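Local coordinates for protein putative trimethylamine methyltransferase (Rhizobium meliloti, PDB 4YYC) that probably acts as a methyltransferase of the trimethylamine methyltransferase family, although its own substrate is not established, at residues K115-H120 with N236-L241; R126-G131 with D205-G210. All blocks are in the same frame, centred on the assembly; numbering follows the deposited sequence.

Contact 1: K115-H120 with N236-L241; sequences KDFTWH and NNAVTL
Asn237 lays its amide against one face of the His120 ring, CG 3.9 Å above the plane and displaced toward the rim, while the methyl of Thr118 covers the opposite face. Imidazole and amide planes are turned 69° apart. A water joins His120 NE2 to Asn237 OD1 instead of a direct bond, and Asn237 ND2 is tied to Phe233 O in the preceding helix. Ala238 gives the main polar tie: its O accepts a nearly straight bond from His120 N (2.9 Å, 175°), the donor N lying in the plane of the carbonyl. Its CB rests 3.9 Å from Phe117 CD2, and a second water passes from its N to Thr118 O. Val239 packs on Ala225 and Phe229 of helix 215-229, and its CG1 still comes to 4.0 Å from His120 CB. Its O lies at the indole edge and takes a weak bond from Trp119 NE1 (3.2 Å); the same N-H also makes a weak bond to Phe208 O, so two carbonyls share the donor. Another water donates to both Val239 O and His120 O. Leu241 closes the series with CD1 3.7 Å from the centroid of the five-membered ring of Trp119, a CH-pi contact over the face, 16° off the ring normal. The same methyl meets the edge of Phe117 at CE2, 4.0 Å away, so one methyl serves the indole face and the phenyl edge. With Phe117 and Leu241 also touching Ala269, the arrangement is that of a TIM-barrel-like fold in which a β-hairpin covers the N-terminal ends of the parallel strands.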
loop_
_atom_site.group_PDB
_atom_site.type_symbol
_atom_site.label_atom_id
_atom_site.label_comp_id
_atom_site.label_asym_id
_atom_site.label_seq_id
_atom_site.Cartn_x
_atom_site.Cartn_y
_atom_site.Cartn_z
ATOM N N LYS A 115 -7.597 -22.387 16.794
ATOM C CA LYS A 115 -7.782 -21.248 15.911
ATOM C C LYS A 115 -6.969 -20.078 16.369
ATOM O O LYS A 115 -6.589 -19.256 15.546
ATOM C CB LYS A 115 -9.236 -20.794 15.883
ATOM C CG LYS A 115 -10.152 -21.691 15.093
ATOM C CD LYS A 115 -11.310 -20.820 14.547
ATOM C CE LYS A 115 -12.560 -21.575 14.157
ATOM N NZ LYS A 115 -12.388 -22.998 13.773
ATOM N N ASP A 116 -6.747 -19.962 17.672
ATOM C CA ASP A 116 -5.920 -18.918 18.231
ATOM C C ASP A 116 -5.276 -19.407 19.509
ATOM O O ASP A 116 -5.815 -20.303 20.162
ATOM C CB ASP A 116 -6.697 -17.615 18.415
ATOM C CG ASP A 116 -7.848 -17.759 19.300
ATOM O OD1 ASP A 116 -8.945 -18.101 18.821
ATOM O OD2 ASP A 116 -7.664 -17.615 20.512
ATOM N N PHE A 117 -4.155 -18.806 19.873
ATOM C CA PHE A 117 -3.428 -19.161 21.072
ATOM C C PHE A 117 -2.521 -18.035 21.493
ATOM O O PHE A 117 -2.233 -17.147 20.668
ATOM C CB PHE A 117 -2.648 -20.493 20.879
ATOM C CG PHE A 117 -1.562 -20.416 19.828
ATOM C CD1 PHE A 117 -1.839 -20.683 18.505
ATOM C CD2 PHE A 117 -0.268 -20.064 20.162
ATOM C CE1 PHE A 117 -0.858 -20.569 17.537
ATOM C CE2 PHE A 117 0.699 -19.950 19.200
ATOM C CZ PHE A 117 0.404 -20.199 17.885
ATOM N N THR A 118 -2.048 -18.074 22.738
ATOM C CA THR A 118 -1.112 -17.073 23.223
ATOM C C THR A 118 0.332 -17.508 22.985
ATOM O O THR A 118 0.716 -18.649 23.294
ATOM C CB THR A 118 -1.327 -16.851 24.731
ATOM O OG1 THR A 118 -2.697 -16.482 24.961
ATOM C CG2 THR A 118 -0.405 -15.770 25.234
ATOM N N TRP A 119 1.126 -16.594 22.436
ATOM C CA TRP A 119 2.578 -16.704 22.370
ATOM C C TRP A 119 3.110 -15.981 23.585
ATOM O O TRP A 119 3.035 -14.771 23.699
ATOM C CB TRP A 119 3.088 -16.058 21.095
ATOM C CG TRP A 119 4.507 -16.231 20.770
ATOM C CD1 TRP A 119 5.476 -16.961 21.429
ATOM C CD2 TRP A 119 5.131 -15.661 19.640
ATOM N NE1 TRP A 119 6.670 -16.858 20.741
ATOM C CE2 TRP A 119 6.472 -16.078 19.632
ATOM C CE3 TRP A 119 4.676 -14.833 18.610
ATOM C CZ2 TRP A 119 7.355 -15.692 18.628
ATOM C CZ3 TRP A 119 5.548 -14.460 17.625
ATOM C CH2 TRP A 119 6.860 -14.881 17.632
ATOM N N HIS A 120 3.551 -16.767 24.576
ATOM C CA HIS A 120 3.939 -16.208 25.852
ATOM C C HIS A 120 5.338 -15.618 25.777
ATOM O O HIS A 120 6.233 -16.201 25.154
ATOM C CB HIS A 120 3.879 -17.260 26.946
ATOM C CG HIS A 120 2.473 -17.713 27.227
ATOM N ND1 HIS A 120 1.729 -17.226 28.279
ATOM C CD2 HIS A 120 1.655 -18.550 26.547
ATOM C CE1 HIS A 120 0.520 -17.757 28.242
ATOM N NE2 HIS A 120 0.444 -18.557 27.197
ATOM N N ASN A 236 2.835 -26.748 28.556
ATOM C CA ASN A 236 1.451 -26.327 28.528
ATOM C C ASN A 236 1.178 -25.029 27.765
ATOM O O ASN A 236 0.027 -24.660 27.612
ATOM C CB ASN A 236 0.949 -26.200 29.959
ATOM C CG ASN A 236 0.723 -27.545 30.604
ATOM O OD1 ASN A 236 -0.207 -28.248 30.245
ATOM N ND2 ASN A 236 1.614 -27.940 31.528
ATOM N N ASN A 237 2.211 -24.344 27.292
ATOM C CA ASN A 237 2.043 -22.998 26.716
ATOM C C ASN A 237 3.076 -22.789 25.611
ATOM O O ASN A 237 4.264 -23.122 25.775
ATOM C CB ASN A 237 2.321 -21.927 27.747
ATOM C CG ASN A 237 1.368 -21.964 28.921
ATOM O OD1 ASN A 237 0.237 -21.472 28.834
ATOM N ND2 ASN A 237 1.789 -22.579 30.008
ATOM N N ALA A 238 2.642 -22.218 24.492
ATOM C CA ALA A 238 3.565 -21.883 23.425
ATOM C C ALA A 238 4.409 -20.668 23.855
ATOM O O ALA A 238 3.868 -19.599 24.195
ATOM C CB ALA A 238 2.807 -21.554 22.127
ATOM N N VAL A 239 5.718 -20.847 23.856
ATOM C CA VAL A 239 6.656 -19.747 24.099
ATOM C C VAL A 239 7.530 -19.476 22.885
ATOM O O VAL A 239 8.295 -18.521 22.890
ATOM C CB VAL A 239 7.547 -19.965 25.338
ATOM C CG1 VAL A 239 6.702 -20.093 26.608
ATOM C CG2 VAL A 239 8.450 -21.170 25.193
ATOM N N THR A 240 7.404 -20.302 21.853
ATOM C CA THR A 240 8.117 -20.125 20.586
ATOM C C THR A 240 7.161 -20.367 19.418
ATOM O O THR A 240 6.248 -21.220 19.496
ATOM C CB THR A 240 9.318 -21.080 20.441
ATOM O OG1 THR A 240 8.871 -22.417 20.685
ATOM C CG2 THR A 240 10.380 -20.737 21.402
ATOM N N LEU A 241 7.372 -19.591 18.356
ATOM C CA LEU A 241 6.929 -19.941 17.002
ATOM C C LEU A 241 8.158 -20.356 16.223
ATOM O O LEU A 241 9.226 -19.759 16.383
ATOM C CB LEU A 241 6.252 -18.750 16.283
ATOM C CG LEU A 241 4.733 -18.760 16.410
ATOM C CD1 LEU A 241 4.264 -18.664 17.856
ATOM C CD2 LEU A 241 4.113 -17.603 15.631
HETATM O O HOH W 1 -0.030 -21.060 24.311
HETATM O O HOH W 2 8.925 -16.123 24.165
HETATM O O HOH W 3 -1.520 -20.444 26.798
#

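Contact 2: R126-G131 with D205-G210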
loop_
_atom_site.group_PDB
_atom_site.type_symbol
_atom_site.label_atom_id
_atom_site.label_comp_id
_atom_site.label_asym_id
_atom_site.label_seq_id
_atom_site.Cartn_x
_atom_site.Cartn_y
_atom_site.Cartn_z
ATOM N N ARG A 126 4.199 -8.643 27.482
ATOM C CA ARG A 126 4.540 -8.720 26.071
ATOM C C ARG A 126 3.960 -9.950 25.398
ATOM O O ARG A 126 4.270 -10.235 24.265
ATOM C CB ARG A 126 6.037 -8.635 25.868
ATOM C CG ARG A 126 6.613 -7.429 26.594
ATOM C CD ARG A 126 7.530 -6.658 25.726
ATOM N NE ARG A 126 8.213 -5.542 26.386
ATOM C CZ ARG A 126 7.671 -4.371 26.692
ATOM N NH1 ARG A 126 6.379 -4.118 26.480
ATOM N NH2 ARG A 126 8.448 -3.435 27.226
ATOM N N ASN A 127 3.101 -10.698 26.098
ATOM C CA ASN A 127 2.431 -11.837 25.466
ATOM C C ASN A 127 1.691 -11.359 24.219
ATOM O O ASN A 127 1.184 -10.238 24.209
ATOM C CB ASN A 127 1.392 -12.469 26.400
ATOM C CG ASN A 127 2.000 -13.243 27.561
ATOM O OD1 ASN A 127 3.221 -13.419 27.687
ATOM N ND2 ASN A 127 1.118 -13.686 28.469
ATOM N N ALA A 128 1.609 -12.209 23.195
ATOM C CA ALA A 128 0.957 -11.847 21.920
ATOM C C ALA A 128 -0.045 -12.895 21.537
ATOM O O ALA A 128 0.248 -14.072 21.605
ATOM C CB ALA A 128 1.972 -11.712 20.816
ATOM N N GLN A 129 -1.218 -12.479 21.129
ATOM C CA GLN A 129 -2.193 -13.396 20.588
ATOM C C GLN A 129 -1.809 -13.761 19.181
ATOM O O GLN A 129 -1.594 -12.867 18.373
ATOM C CB GLN A 129 -3.627 -12.819 20.597
ATOM C CG GLN A 129 -4.650 -13.778 19.982
ATOM C CD GLN A 129 -6.065 -13.252 20.038
ATOM O OE1 GLN A 129 -6.559 -13.026 21.150
ATOM N NE2 GLN A 129 -6.766 -13.086 18.864
ATOM N N ILE A 130 -1.899 -15.055 18.861
ATOM C CA ILE A 130 -1.704 -15.532 17.495
ATOM C C ILE A 130 -3.028 -16.095 17.003
ATOM O O ILE A 130 -3.514 -17.080 17.532
ATOM C CB ILE A 130 -0.588 -16.600 17.439
ATOM C CG1 ILE A 130 0.788 -15.942 17.692
ATOM C CG2 ILE A 130 -0.533 -17.285 16.090
ATOM C CD1 ILE A 130 1.290 -14.987 16.618
ATOM N N GLY A 131 -3.643 -15.412 16.022
ATOM C CA GLY A 131 -4.928 -15.821 15.484
ATOM C C GLY A 131 -6.001 -14.771 15.641
ATOM O O GLY A 131 -5.824 -13.736 16.313
ATOM N N ASP A 205 12.680 -8.911 26.025
ATOM C CA ASP A 205 11.680 -9.666 26.777
ATOM C C ASP A 205 10.411 -9.900 25.961
ATOM O O ASP A 205 9.382 -10.241 26.524
ATOM C CB ASP A 205 11.374 -8.995 28.121
ATOM C CG ASP A 205 10.792 -7.606 27.979
ATOM O OD1 ASP A 205 10.602 -7.136 26.858
ATOM O OD2 ASP A 205 10.491 -6.999 29.052
ATOM N N LYS A 206 10.524 -9.722 24.644
ATOM C CA LYS A 206 9.433 -9.964 23.713
ATOM C C LYS A 206 9.448 -11.422 23.280
ATOM O O LYS A 206 10.461 -12.080 23.351
ATOM C CB LYS A 206 9.523 -9.018 22.513
ATOM C CG LYS A 206 9.260 -7.565 22.854
ATOM C CD LYS A 206 9.430 -6.575 21.711
ATOM C CE LYS A 206 9.181 -5.153 22.182
ATOM N NZ LYS A 206 9.297 -4.205 21.042
ATOM N N PRO A 207 8.315 -11.946 22.798
ATOM C CA PRO A 207 8.281 -13.368 22.432
ATOM C C PRO A 207 9.218 -13.678 21.258
ATOM O O PRO A 207 9.346 -12.881 20.359
ATOM C CB PRO A 207 6.851 -13.627 22.043
ATOM C CG PRO A 207 6.148 -12.373 22.150
ATOM C CD PRO A 207 7.010 -11.289 22.681
ATOM N N PHE A 208 9.863 -14.830 21.311
ATOM C CA PHE A 208 10.918 -15.165 20.360
ATOM C C PHE A 208 10.662 -16.500 19.687
ATOM O O PHE A 208 9.773 -17.271 20.102
ATOM C CB PHE A 208 12.282 -15.082 21.049
ATOM C CG PHE A 208 12.491 -16.114 22.130
ATOM C CD1 PHE A 208 12.910 -17.388 21.808
ATOM C CD2 PHE A 208 12.244 -15.820 23.476
ATOM C CE1 PHE A 208 13.133 -18.343 22.796
ATOM C CE2 PHE A 208 12.431 -16.773 24.456
ATOM C CZ PHE A 208 12.877 -18.049 24.118
HETATM N N MSE A 209 11.470 -16.777 18.682
HETATM C CA MSE A 209 11.348 -17.969 17.843
HETATM C C MSE A 209 12.495 -18.899 18.110
HETATM O O MSE A 209 13.578 -18.493 18.542
HETATM C CB MSE A 209 11.368 -17.559 16.357
HETATM C CG MSE A 209 10.202 -16.664 15.973
HETATM SE SE MSE A 209 10.380 -16.059 14.120
HETATM C CE MSE A 209 9.776 -17.687 13.256
ATOM N N GLY A 210 12.291 -20.171 17.807
ATOM C CA GLY A 210 13.271 -21.195 18.078
ATOM C C GLY A 210 14.120 -21.601 16.916
ATOM O O GLY A 210 13.926 -21.176 15.780
HETATM O O HOH W 4 10.772 -4.332 28.998
#
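The loop leading into the short, weakly bonded strand 208-209 meets the turn leading into strand 128-131, the second strand of a β-hairpin with 116-119, and Arg126 and Asp205 carry most of the junction. Arg126 NE donates to Asp205 OD1 in a salt bridge of 2.9 Å, bent to 142° at the hydrogen. The carboxylate oxygen lies at the edge of the guanidinium, near its plane, and is met on its syn side but well out of the carboxylate plane, the two flat groups being turned 72° apart. A water completes the link, accepting from Arg126 NH2 and donating to Asp205 OD2, which Asn123 ND2 also holds. The bend of the arginine at chi2 (-133°) sets CD 3.5 Å from Lys206 CG, so that its aliphatic part lies against the lysine stem. Beyond CG that lysine runs extended to NZ, which is bonded to Met174 O and other groups. Pro207 brings CD to 3.3 Å from Arg126 O, and its CG reaches Ala128 CB at 4.4 Å in a looser apolar contact. An alanine in place of Arg126 would probably leave Asp205 OD1 without its charged mate and uncover the Lys206 stem. Asp205 O, buried here beside Arg126 CB, has no polar partner in the model. The ion pair and the proline packing together join the hairpin to the strand entry, as expected where a hairpin covers the N-terminal end of a TIM-like barrel.

Only about 7 Å separates the centres of the two contacts, which use the two arms of one antiparallel hairpin. Strands 116-119 and 128-131 pair through probable hydrogen bonds such as Phe117 O to Ile130 N (2.8 Å). Strands 208-209 and 240-245 are parallel neighbours in the mixed sheet, so the hairpin lies across the starts of two adjacent strands, and the arms share both: Pro207 also touches Trp119, and Leu241 touches Ile130. Along the chain the order is 115-120, 126-131, 205-210, 236-241. Pairing within the hairpin is consistent with both contacts sitting as one unit against one end of the sheet, illustrating how a β-hairpin that precedes the barrel strands in the chain can cover their N-terminal ends.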